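Local coordinates for protein 2-oxo-1,2-dihydroquinoline 8-monooxygenase, oxygenase component (Pseudomonas putida, PDB 1Z02) that probably hydroxylates 2-oxo-1,2-dihydroquinoline at carbon 8 as a trimeric Rieske-type oxygenase, using a [2Fe-2S] cluster and a mononuclear iron, at residues V89-K94 / S101-W106; G300-E305 / Q314-V319; T204-W209 / A368-Q373. All coordinates share one frame; numbering follows the deposited sequence.

Contact 1: V89-K94 / S101-W106. With FES (Fe2/s2 (inorganic) cluster), chain H.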
loop_
_atom_site.group_PDB
_atom_site.type_symbol
_atom_site.label_atom_id
_atom_site.label_comp_id
_atom_site.label_asym_id
_atom_site.label_seq_id
_atom_site.Cartn_x
_atom_site.Cartn_y
_atom_site.Cartn_z
ATOM N N VAL A 89 -1.810 -23.088 0.555
ATOM C CA VAL A 89 -1.909 -22.676 -0.830
ATOM C C VAL A 89 -3.372 -22.661 -1.246
ATOM O O VAL A 89 -4.175 -23.479 -0.782
ATOM C CB VAL A 89 -1.149 -23.663 -1.739
ATOM C CG1 VAL A 89 -1.477 -23.415 -3.183
ATOM C CG2 VAL A 89 0.341 -23.528 -1.514
ATOM N N ARG A 90 -3.709 -21.720 -2.121
ATOM C CA ARG A 90 -5.057 -21.583 -2.659
ATOM C C ARG A 90 -5.194 -22.635 -3.766
ATOM O O ARG A 90 -4.488 -22.578 -4.782
ATOM C CB ARG A 90 -5.232 -20.173 -3.233
ATOM C CG ARG A 90 -6.487 -19.474 -2.764
ATOM C CD ARG A 90 -6.405 -17.958 -2.750
ATOM N NE ARG A 90 -5.417 -17.377 -3.649
ATOM C CZ ARG A 90 -5.270 -16.064 -3.823
ATOM N NH1 ARG A 90 -4.340 -15.587 -4.650
ATOM N NH2 ARG A 90 -6.067 -15.221 -3.180
ATOM N N LEU A 91 -6.090 -23.596 -3.566
ATOM C CA LEU A 91 -6.298 -24.666 -4.532
ATOM C C LEU A 91 -6.708 -24.177 -5.918
ATOM O O LEU A 91 -6.312 -24.761 -6.927
ATOM C CB LEU A 91 -7.364 -25.645 -4.019
ATOM C CG LEU A 91 -7.170 -26.202 -2.602
ATOM C CD1 LEU A 91 -8.407 -27.002 -2.214
ATOM C CD2 LEU A 91 -5.930 -27.075 -2.540
ATOM N N SER A 92 -7.491 -23.101 -5.957
ATOM C CA SER A 92 -7.995 -22.530 -7.200
ATOM C C SER A 92 -6.964 -21.866 -8.105
ATOM O O SER A 92 -7.259 -21.601 -9.258
ATOM C CB SER A 92 -9.093 -21.505 -6.886
ATOM O OG SER A 92 -8.549 -20.354 -6.267
ATOM N N GLU A 93 -5.765 -21.595 -7.608
ATOM C CA GLU A 93 -4.777 -20.916 -8.441
ATOM C C GLU A 93 -4.330 -21.735 -9.641
ATOM O O GLU A 93 -3.956 -21.190 -10.674
ATOM C CB GLU A 93 -3.575 -20.498 -7.593
ATOM C CG GLU A 93 -3.861 -19.251 -6.773
ATOM C CD GLU A 93 -2.625 -18.624 -6.195
ATOM O OE1 GLU A 93 -1.629 -18.497 -6.929
ATOM O OE2 GLU A 93 -2.654 -18.237 -5.016
ATOM N N LYS A 94 -4.352 -23.051 -9.500
ATOM C CA LYS A 94 -3.972 -23.927 -10.598
ATOM C C LYS A 94 -4.836 -25.175 -10.477
ATOM O O LYS A 94 -4.417 -26.185 -9.921
ATOM C CB LYS A 94 -2.492 -24.283 -10.514
ATOM C CG LYS A 94 -2.014 -24.922 -11.781
ATOM C CD LYS A 94 -0.563 -25.284 -11.754
ATOM C CE LYS A 94 -0.234 -25.948 -13.081
ATOM N NZ LYS A 94 1.129 -26.524 -13.143
ATOM N N SER A 101 -14.849 -36.841 -8.134
ATOM C CA SER A 101 -15.278 -36.547 -6.776
ATOM C C SER A 101 -14.257 -35.820 -5.908
ATOM O O SER A 101 -14.483 -35.648 -4.712
ATOM C CB SER A 101 -15.666 -37.850 -6.083
ATOM O OG SER A 101 -14.520 -38.670 -5.909
ATOM N N THR A 102 -13.146 -35.383 -6.488
ATOM C CA THR A 102 -12.130 -34.713 -5.686
ATOM C C THR A 102 -11.519 -33.488 -6.345
ATOM O O THR A 102 -11.826 -33.154 -7.488
ATOM C CB THR A 102 -10.960 -35.675 -5.365
ATOM O OG1 THR A 102 -10.262 -36.005 -6.580
ATOM C CG2 THR A 102 -11.482 -36.949 -4.718
ATOM N N ILE A 103 -10.658 -32.822 -5.583
ATOM C CA ILE A 103 -9.897 -31.670 -6.049
ATOM C C ILE A 103 -8.580 -31.768 -5.291
ATOM O O ILE A 103 -8.568 -32.015 -4.084
ATOM C CB ILE A 103 -10.586 -30.297 -5.756
ATOM C CG1 ILE A 103 -9.747 -29.180 -6.392
ATOM C CG2 ILE A 103 -10.752 -30.077 -4.250
ATOM C CD1 ILE A 103 -10.299 -27.807 -6.258
ATOM N N SER A 104 -7.466 -31.608 -5.994
ATOM C CA SER A 104 -6.178 -31.713 -5.340
ATOM C C SER A 104 -5.439 -30.402 -5.294
ATOM O O SER A 104 -5.711 -29.491 -6.078
ATOM C CB SER A 104 -5.304 -32.735 -6.060
ATOM O OG SER A 104 -5.926 -34.005 -6.077
ATOM N N CYS A 105 -4.506 -30.305 -4.353
ATOM C CA CYS A 105 -3.691 -29.115 -4.243
ATOM C C CYS A 105 -2.587 -29.327 -5.264
ATOM O O CYS A 105 -2.016 -30.419 -5.350
ATOM C CB CYS A 105 -3.093 -28.987 -2.849
ATOM S SG CYS A 105 -1.977 -27.576 -2.697
ATOM N N TRP A 106 -2.300 -28.286 -6.039
ATOM C CA TRP A 106 -1.284 -28.349 -7.079
ATOM C C TRP A 106 0.158 -28.327 -6.588
ATOM O O TRP A 106 1.086 -28.372 -7.395
ATOM C CB TRP A 106 -1.476 -27.205 -8.082
ATOM C CG TRP A 106 -1.649 -25.856 -7.444
ATOM C CD1 TRP A 106 -2.803 -25.328 -6.945
ATOM C CD2 TRP A 106 -0.639 -24.861 -7.256
ATOM N NE1 TRP A 106 -2.580 -24.060 -6.462
ATOM C CE2 TRP A 106 -1.259 -23.748 -6.645
ATOM C CE3 TRP A 106 0.728 -24.797 -7.554
ATOM C CZ2 TRP A 106 -0.549 -22.585 -6.318
ATOM C CZ3 TRP A 106 1.433 -23.635 -7.226
ATOM C CH2 TRP A 106 0.790 -22.547 -6.620
HETATM FE FE1 FES H . 1.330 -29.074 0.087
HETATM FE FE2 FES H . -1.040 -28.172 -0.644
HETATM S S1 FES H . -0.319 -30.206 -0.769
HETATM S S2 FES H . 0.611 -26.933 0.130
HETATM O O HOH W 1 -6.665 -27.604 -7.584
HETATM O O HOH W 2 1.197 -27.722 -10.015
#
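Leu-91 and Cys-105 bring the two backbones to within 5.2 Å, CA to CA, where an irregular turn with helical backbone angles at 91-93 passes the end of strand 102-104. No direct backbone-to-backbone hydrogen bond joins the segments; one water donates to both Leu-91 O and Ser-104 O instead. The indole of Trp-106 packs between the segments. Its CG sits between the backbone N and the carbonyl carbon (chi1 49°), which turns the ring toward the 89-94 segment. There NE1 donates to Arg-90 O at 2.9 Å in a nearly straight bond (164°), the oxygen lying close to the ring plane. Glu-93 N reaches the same carbonyl oxygen from the opposite face of its plane, so two donors grip it. Lys-94 CB rests over one face, 3.7 Å from the centroid of the five-membered ring of Trp-106, in a CH-pi contact. Val-89 CG1 meets the benzo rim obliquely, 3.4 Å from Trp-106 CZ2. Within the turn Arg-90 holds Glu-93 side-on, NE and NH1 both bonding to OE2. Nearer the cluster, Leu-91 CD2 presses on Cys-105 CB at 3.4 Å, a tight carbon contact. Cys-105 SG, anti to its backbone N (chi1 176°), binds the cluster iron FE2 at 2.3 Å, and Cys-84 is the other protein ligand of that iron. Val-89 CG2 lies 3.8 Å from the bridging sulfide S2. Trp-106 and Val-89 also pack on Ala-371 and Met-372 of the second subunit. This is the cluster-binding end of a Rieske domain: the thiolate and sulfide have apolar Leu-91 and Val-89 for neighbours, which probably limits solvent access on this side, while the indole bond ties the cysteine-bearing loop to the turn that faces another subunit.

Contact 2: G300-E305 / Q314-V319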
loop_
_atom_site.group_PDB
_atom_site.type_symbol
_atom_site.label_atom_id
_atom_site.label_comp_id
_atom_site.label_asym_id
_atom_site.label_seq_id
_atom_site.Cartn_x
_atom_site.Cartn_y
_atom_site.Cartn_z
ATOM N N GLY A 300 -28.369 -8.742 3.553
ATOM C CA GLY A 300 -28.262 -7.418 2.963
ATOM C C GLY A 300 -28.601 -7.504 1.488
ATOM O O GLY A 300 -27.769 -7.206 0.623
ATOM N N VAL A 301 -29.830 -7.925 1.201
ATOM C CA VAL A 301 -30.289 -8.088 -0.177
ATOM C C VAL A 301 -31.424 -7.129 -0.520
ATOM O O VAL A 301 -32.454 -7.111 0.147
ATOM C CB VAL A 301 -30.778 -9.536 -0.439
ATOM C CG1 VAL A 301 -30.855 -9.788 -1.930
ATOM C CG2 VAL A 301 -29.854 -10.530 0.228
ATOM N N LEU A 302 -31.212 -6.334 -1.565
ATOM C CA LEU A 302 -32.195 -5.355 -2.010
ATOM C C LEU A 302 -33.150 -5.885 -3.069
ATOM O O LEU A 302 -32.770 -6.693 -3.910
ATOM C CB LEU A 302 -31.479 -4.123 -2.564
ATOM C CG LEU A 302 -32.385 -3.042 -3.170
ATOM C CD1 LEU A 302 -33.026 -2.245 -2.043
ATOM C CD2 LEU A 302 -31.565 -2.119 -4.066
ATOM N N MET A 303 -34.404 -5.446 -2.991
ATOM C CA MET A 303 -35.414 -5.810 -3.973
ATOM C C MET A 303 -36.114 -4.533 -4.387
ATOM O O MET A 303 -36.599 -3.788 -3.539
ATOM C CB MET A 303 -36.455 -6.780 -3.410
ATOM C CG MET A 303 -37.675 -6.920 -4.332
ATOM S SD MET A 303 -38.754 -8.347 -4.028
ATOM C CE MET A 303 -39.525 -7.878 -2.472
ATOM N N VAL A 304 -36.146 -4.278 -5.690
ATOM C CA VAL A 304 -36.810 -3.099 -6.219
ATOM C C VAL A 304 -37.922 -3.587 -7.142
ATOM O O VAL A 304 -37.689 -3.840 -8.325
ATOM C CB VAL A 304 -35.851 -2.218 -7.040
ATOM C CG1 VAL A 304 -36.475 -0.852 -7.249
ATOM C CG2 VAL A 304 -34.511 -2.088 -6.335
ATOM N N GLU A 305 -39.125 -3.730 -6.586
ATOM C CA GLU A 305 -40.288 -4.189 -7.339
ATOM C C GLU A 305 -40.656 -3.209 -8.442
ATOM O O GLU A 305 -40.503 -1.999 -8.286
ATOM C CB GLU A 305 -41.495 -4.356 -6.402
ATOM C CG GLU A 305 -41.235 -5.279 -5.235
ATOM C CD GLU A 305 -42.342 -5.256 -4.207
ATOM O OE1 GLU A 305 -42.031 -5.079 -3.006
ATOM O OE2 GLU A 305 -43.517 -5.422 -4.598
ATOM N N GLN A 314 -35.498 -5.716 -9.825
ATOM C CA GLN A 314 -34.056 -5.605 -9.632
ATOM C C GLN A 314 -33.634 -6.026 -8.233
ATOM O O GLN A 314 -34.210 -5.582 -7.236
ATOM C CB GLN A 314 -33.566 -4.176 -9.890
ATOM C CG GLN A 314 -32.034 -4.053 -9.824
ATOM C CD GLN A 314 -31.513 -2.724 -10.361
ATOM O OE1 GLN A 314 -32.027 -2.202 -11.348
ATOM N NE2 GLN A 314 -30.479 -2.185 -9.724
ATOM N N TYR A 315 -32.630 -6.896 -8.174
ATOM C CA TYR A 315 -32.096 -7.396 -6.910
ATOM C C TYR A 315 -30.629 -7.026 -6.809
ATOM O O TYR A 315 -29.911 -7.059 -7.806
ATOM C CB TYR A 315 -32.207 -8.923 -6.834
ATOM C CG TYR A 315 -33.617 -9.448 -6.746
ATOM C CD1 TYR A 315 -34.168 -10.195 -7.788
ATOM C CD2 TYR A 315 -34.393 -9.221 -5.610
ATOM C CE1 TYR A 315 -35.456 -10.710 -7.700
ATOM C CE2 TYR A 315 -35.679 -9.731 -5.509
ATOM C CZ TYR A 315 -36.205 -10.476 -6.560
ATOM O OH TYR A 315 -37.485 -10.972 -6.473
ATOM N N GLU A 316 -30.185 -6.678 -5.606
ATOM C CA GLU A 316 -28.786 -6.335 -5.397
ATOM C C GLU A 316 -28.228 -6.969 -4.132
ATOM O O GLU A 316 -28.941 -7.190 -3.150
ATOM C CB GLU A 316 -28.587 -4.820 -5.303
ATOM C CG GLU A 316 -29.104 -4.033 -6.482
ATOM C CD GLU A 316 -28.635 -2.592 -6.457
ATOM O OE1 GLU A 316 -28.429 -2.046 -5.350
ATOM O OE2 GLU A 316 -28.480 -1.998 -7.546
ATOM N N TRP A 317 -26.939 -7.273 -4.186
ATOM C CA TRP A 317 -26.209 -7.844 -3.065
ATOM C C TRP A 317 -24.958 -6.978 -2.946
ATOM O O TRP A 317 -24.528 -6.375 -3.926
ATOM C CB TRP A 317 -25.799 -9.286 -3.366
ATOM C CG TRP A 317 -26.891 -10.300 -3.211
ATOM C CD1 TRP A 317 -27.177 -11.025 -2.092
ATOM C CD2 TRP A 317 -27.828 -10.720 -4.215
ATOM N NE1 TRP A 317 -28.229 -11.877 -2.334
ATOM C CE2 TRP A 317 -28.648 -11.709 -3.628
ATOM C CE3 TRP A 317 -28.049 -10.360 -5.553
ATOM C CZ2 TRP A 317 -29.682 -12.343 -4.332
ATOM C CZ3 TRP A 317 -29.077 -10.991 -6.258
ATOM C CH2 TRP A 317 -29.880 -11.974 -5.643
ATOM N N TYR A 318 -24.403 -6.912 -1.744
ATOM C CA TYR A 318 -23.198 -6.139 -1.458
ATOM C C TYR A 318 -22.393 -7.121 -0.615
ATOM O O TYR A 318 -22.235 -6.963 0.597
ATOM C CB TYR A 318 -23.568 -4.874 -0.670
ATOM C CG TYR A 318 -24.832 -4.205 -1.197
ATOM C CD1 TYR A 318 -26.091 -4.643 -0.802
ATOM C CD2 TYR A 318 -24.768 -3.184 -2.147
ATOM C CE1 TYR A 318 -27.251 -4.089 -1.341
ATOM C CE2 TYR A 318 -25.932 -2.617 -2.691
ATOM C CZ TYR A 318 -27.167 -3.080 -2.281
ATOM O OH TYR A 318 -28.320 -2.548 -2.815
ATOM N N VAL A 319 -21.920 -8.164 -1.289
ATOM C CA VAL A 319 -21.187 -9.244 -0.648
ATOM C C VAL A 319 -19.818 -8.854 -0.127
ATOM O O VAL A 319 -18.937 -8.462 -0.888
ATOM C CB VAL A 319 -21.032 -10.440 -1.603
ATOM C CG1 VAL A 319 -20.439 -11.631 -0.844
ATOM C CG2 VAL A 319 -22.406 -10.794 -2.227
HETATM O O HOH W 3 -25.456 -8.770 0.123
#
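Leu-302 and Glu-316 form an antiparallel hydrogen-bonded pair, and so do Val-304 and Gln-314, in two strand segments whose directions differ by 163°. Leu-302 N donates to Glu-316 O at 2.9 Å. Val-304 N donates likewise to Gln-314 O, and the return bond from Gln-314 N to Val-304 O is longer. Beside the classic beta bulge in which Gly-300 and Val-301 both face Val-297, a water accepts from Tyr-318 N and donates to Gly-300 O.

Aromatic contacts occupy the face carrying Val-301, Met-303, Tyr-315 and Trp-317. Val-301 lies alongside Trp-317 and sets CG1 over its five-membered ring, 3.6 Å from the centroid. Next to them Met-303 makes a Met-aromatic contact, SD lying 4.9 Å from the Tyr-315 ring centroid, well off the ring normal, while Met-303 CG touches Tyr-315 CE2. Tyr-315 OH is hydrogen-bonded to Pro-189 O.

Polar bonds gather on the other face round Glu-316. Its CG is anti to the carbonyl carbon (chi1 -56°), and the extended chain runs beside Leu-302, whose CD2 comes 3.4 Å from Glu-316 OE1. Tyr-318 OH donates to the anti lone pair of Glu-316 OE1 at 2.6 Å. Gln-314 NE2 reaches Glu-316 OE2 from above the carboxylate plane at 3.0 Å, and Tyr-328 OH bonds the same oxygen. The buried carboxylate is thus held at both oxygens.

The hairpin belongs to the curved antiparallel sheet of the Bet v 1-like catalytic domain, with the side chain of Glu-316 about 8 Å from the bound iron.

Contact 3: T204-W209 / A368-Q373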
loop_
_atom_site.group_PDB
_atom_site.type_symbol
_atom_site.label_atom_id
_atom_site.label_comp_id
_atom_site.label_asym_id
_atom_site.label_seq_id
_atom_site.Cartn_x
_atom_site.Cartn_y
_atom_site.Cartn_z
ATOM N N THR A 204 -16.496 -5.562 -8.327
ATOM C CA THR A 204 -15.848 -5.320 -7.050
ATOM C C THR A 204 -15.975 -3.845 -6.696
ATOM O O THR A 204 -15.660 -2.966 -7.509
ATOM C CB THR A 204 -14.360 -5.706 -7.098
ATOM O OG1 THR A 204 -14.239 -7.068 -7.522
ATOM C CG2 THR A 204 -13.734 -5.571 -5.723
ATOM N N GLY A 205 -16.472 -3.588 -5.486
ATOM C CA GLY A 205 -16.632 -2.230 -4.996
ATOM C C GLY A 205 -15.515 -1.920 -4.018
ATOM O O GLY A 205 -15.102 -2.783 -3.246
ATOM N N PHE A 206 -15.008 -0.696 -4.044
ATOM C CA PHE A 206 -13.917 -0.333 -3.151
ATOM C C PHE A 206 -14.430 0.432 -1.953
ATOM O O PHE A 206 -14.732 1.606 -2.034
ATOM C CB PHE A 206 -12.884 0.457 -3.938
ATOM C CG PHE A 206 -12.472 -0.235 -5.199
ATOM C CD1 PHE A 206 -13.037 0.117 -6.422
ATOM C CD2 PHE A 206 -11.609 -1.320 -5.149
ATOM C CE1 PHE A 206 -12.751 -0.613 -7.576
ATOM C CE2 PHE A 206 -11.321 -2.053 -6.292
ATOM C CZ PHE A 206 -11.898 -1.696 -7.512
ATOM N N GLY A 207 -14.545 -0.292 -0.847
ATOM C CA GLY A 207 -15.049 0.244 0.398
ATOM C C GLY A 207 -15.820 -0.854 1.107
ATOM O O GLY A 207 -16.102 -1.900 0.521
ATOM N N ASN A 208 -16.177 -0.598 2.360
ATOM C CA ASN A 208 -16.914 -1.562 3.176
ATOM C C ASN A 208 -18.329 -1.824 2.657
ATOM O O ASN A 208 -18.985 -0.912 2.150
ATOM C CB ASN A 208 -16.988 -1.059 4.616
ATOM C CG ASN A 208 -17.672 -2.044 5.532
ATOM O OD1 ASN A 208 -17.094 -3.065 5.906
ATOM N ND2 ASN A 208 -18.918 -1.747 5.891
ATOM N N TRP A 209 -18.792 -3.067 2.809
ATOM C CA TRP A 209 -20.113 -3.476 2.339
ATOM C C TRP A 209 -21.334 -2.758 2.924
ATOM O O TRP A 209 -22.303 -2.515 2.203
ATOM C CB TRP A 209 -20.303 -4.989 2.529
ATOM C CG TRP A 209 -20.541 -5.410 3.952
ATOM C CD1 TRP A 209 -19.603 -5.617 4.918
ATOM C CD2 TRP A 209 -21.815 -5.648 4.570
ATOM N NE1 TRP A 209 -20.211 -5.968 6.103
ATOM C CE2 TRP A 209 -21.567 -5.994 5.918
ATOM C CE3 TRP A 209 -23.141 -5.596 4.115
ATOM C CZ2 TRP A 209 -22.602 -6.294 6.820
ATOM C CZ3 TRP A 209 -24.167 -5.893 5.013
ATOM C CH2 TRP A 209 -23.888 -6.236 6.352
ATOM N N ALA A 368 -20.939 7.681 -5.039
ATOM C CA ALA A 368 -21.522 8.092 -3.771
ATOM C C ALA A 368 -21.011 7.171 -2.661
ATOM O O ALA A 368 -20.669 7.623 -1.571
ATOM C CB ALA A 368 -23.058 8.038 -3.846
ATOM N N ARG A 369 -20.959 5.874 -2.937
ATOM C CA ARG A 369 -20.481 4.934 -1.928
ATOM C C ARG A 369 -19.010 5.163 -1.570
ATOM O O ARG A 369 -18.676 5.285 -0.391
ATOM C CB ARG A 369 -20.695 3.504 -2.412
ATOM C CG ARG A 369 -22.156 3.158 -2.611
ATOM C CD ARG A 369 -22.308 1.895 -3.431
ATOM N NE ARG A 369 -23.703 1.628 -3.749
ATOM C CZ ARG A 369 -24.113 0.658 -4.556
ATOM N NH1 ARG A 369 -25.407 0.492 -4.785
ATOM N NH2 ARG A 369 -23.229 -0.138 -5.138
ATOM N N GLU A 370 -18.133 5.247 -2.572
ATOM C CA GLU A 370 -16.707 5.446 -2.295
ATOM C C GLU A 370 -16.450 6.731 -1.516
ATOM O O GLU A 370 -15.586 6.763 -0.635
ATOM C CB GLU A 370 -15.881 5.459 -3.594
ATOM C CG GLU A 370 -15.855 4.128 -4.371
ATOM C CD GLU A 370 -14.912 4.161 -5.581
ATOM O OE1 GLU A 370 -14.357 5.239 -5.883
ATOM O OE2 GLU A 370 -14.730 3.113 -6.237
ATOM N N ALA A 371 -17.210 7.780 -1.824
ATOM C CA ALA A 371 -17.049 9.075 -1.165
ATOM C C ALA A 371 -17.328 9.066 0.341
ATOM O O ALA A 371 -16.837 9.929 1.068
ATOM C CB ALA A 371 -17.936 10.115 -1.843
ATOM N N MET A 372 -18.131 8.110 0.800
ATOM C CA MET A 372 -18.470 7.979 2.215
ATOM C C MET A 372 -17.501 7.102 2.999
ATOM O O MET A 372 -17.396 7.235 4.216
ATOM C CB MET A 372 -19.851 7.344 2.383
ATOM C CG MET A 372 -21.046 8.276 2.360
ATOM S SD MET A 372 -22.525 7.368 2.903
ATOM C CE MET A 372 -22.663 6.194 1.694
ATOM N N GLN A 373 -16.808 6.199 2.311
ATOM C CA GLN A 373 -15.919 5.243 2.977
ATOM C C GLN A 373 -14.858 5.758 3.951
ATOM O O GLN A 373 -14.651 5.147 5.003
ATOM C CB GLN A 373 -15.268 4.329 1.929
ATOM C CG GLN A 373 -16.262 3.614 1.003
ATOM C CD GLN A 373 -17.115 2.565 1.706
ATOM O OE1 GLN A 373 -17.001 2.352 2.911
ATOM N NE2 GLN A 373 -17.973 1.900 0.947
HETATM O O HOH W 4 -16.258 1.145 -5.930
HETATM O O HOH W 5 -17.632 1.689 -1.858
#
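Gln-373 fits against the turn at Gly-207 and Asn-208, the tightly packed half of this contact. Its chain bends at chi2 (-68°) and lays the amide along the backbone, CD coming within 3.4 Å of Gly-207 CA. Gly-207 adopts backbone angles (phi 146°) suited to a residue without a side chain, and this bare CA permits the close approach. From there Gln-373 NE2 donates to Asn-208 O at 3.2 Å, in the carbonyl plane and on a lone pair, while Asn-208 N gives a weak bond back to Gln-373 OE1. The amide thereby grips the backbone just ahead of helix 209-216.

The other half is more open and bridged by waters. Phe-206 and Glu-370 lie side by side, with Glu-370 OE2 at the ring edge, 3.4 Å from Phe-206 CD1, and the ring and carboxylate planes 70° apart. One water accepts from Phe-206 N and donates to Glu-370 OE2. A second donates to Phe-206 O and accepts from Gln-373 NE2 at 2.8 Å, linking the two halves.

Amide bonds thus go to the loop after the strand, whereas the polar backbone of Phe-206 is reached through waters. Glu-370 OE2 also forms a salt bridge with Lys-427 of the third subunit, so one charged oxygen of helix 363-376, which carries the iron ligand Asp-365, ties strand and neighbouring subunit together.

How the contacts relate
Contact 1 comes first along the chain, in the Rieske domain; its centre lies about 32 Å from those of contacts 2 and 3, which share the catalytic domain. Those two have their centres about 16 Å apart and touch: Tyr-318 packs on Trp-209 and Arg-369. The hairpin of contact 2 falls in sequence between 204-209 and 368-373, and strands 196-206 and 313-320 belong to one sheet, separated by strand 325-335. Within a chain contact 1 touches neither of the others, but between subunits its region meets helix 363-376 of a neighbouring subunit, the helix of contact 3. That pairing agrees with Rieske oxygenases, where electrons pass from one subunit's cluster to the next subunit's iron.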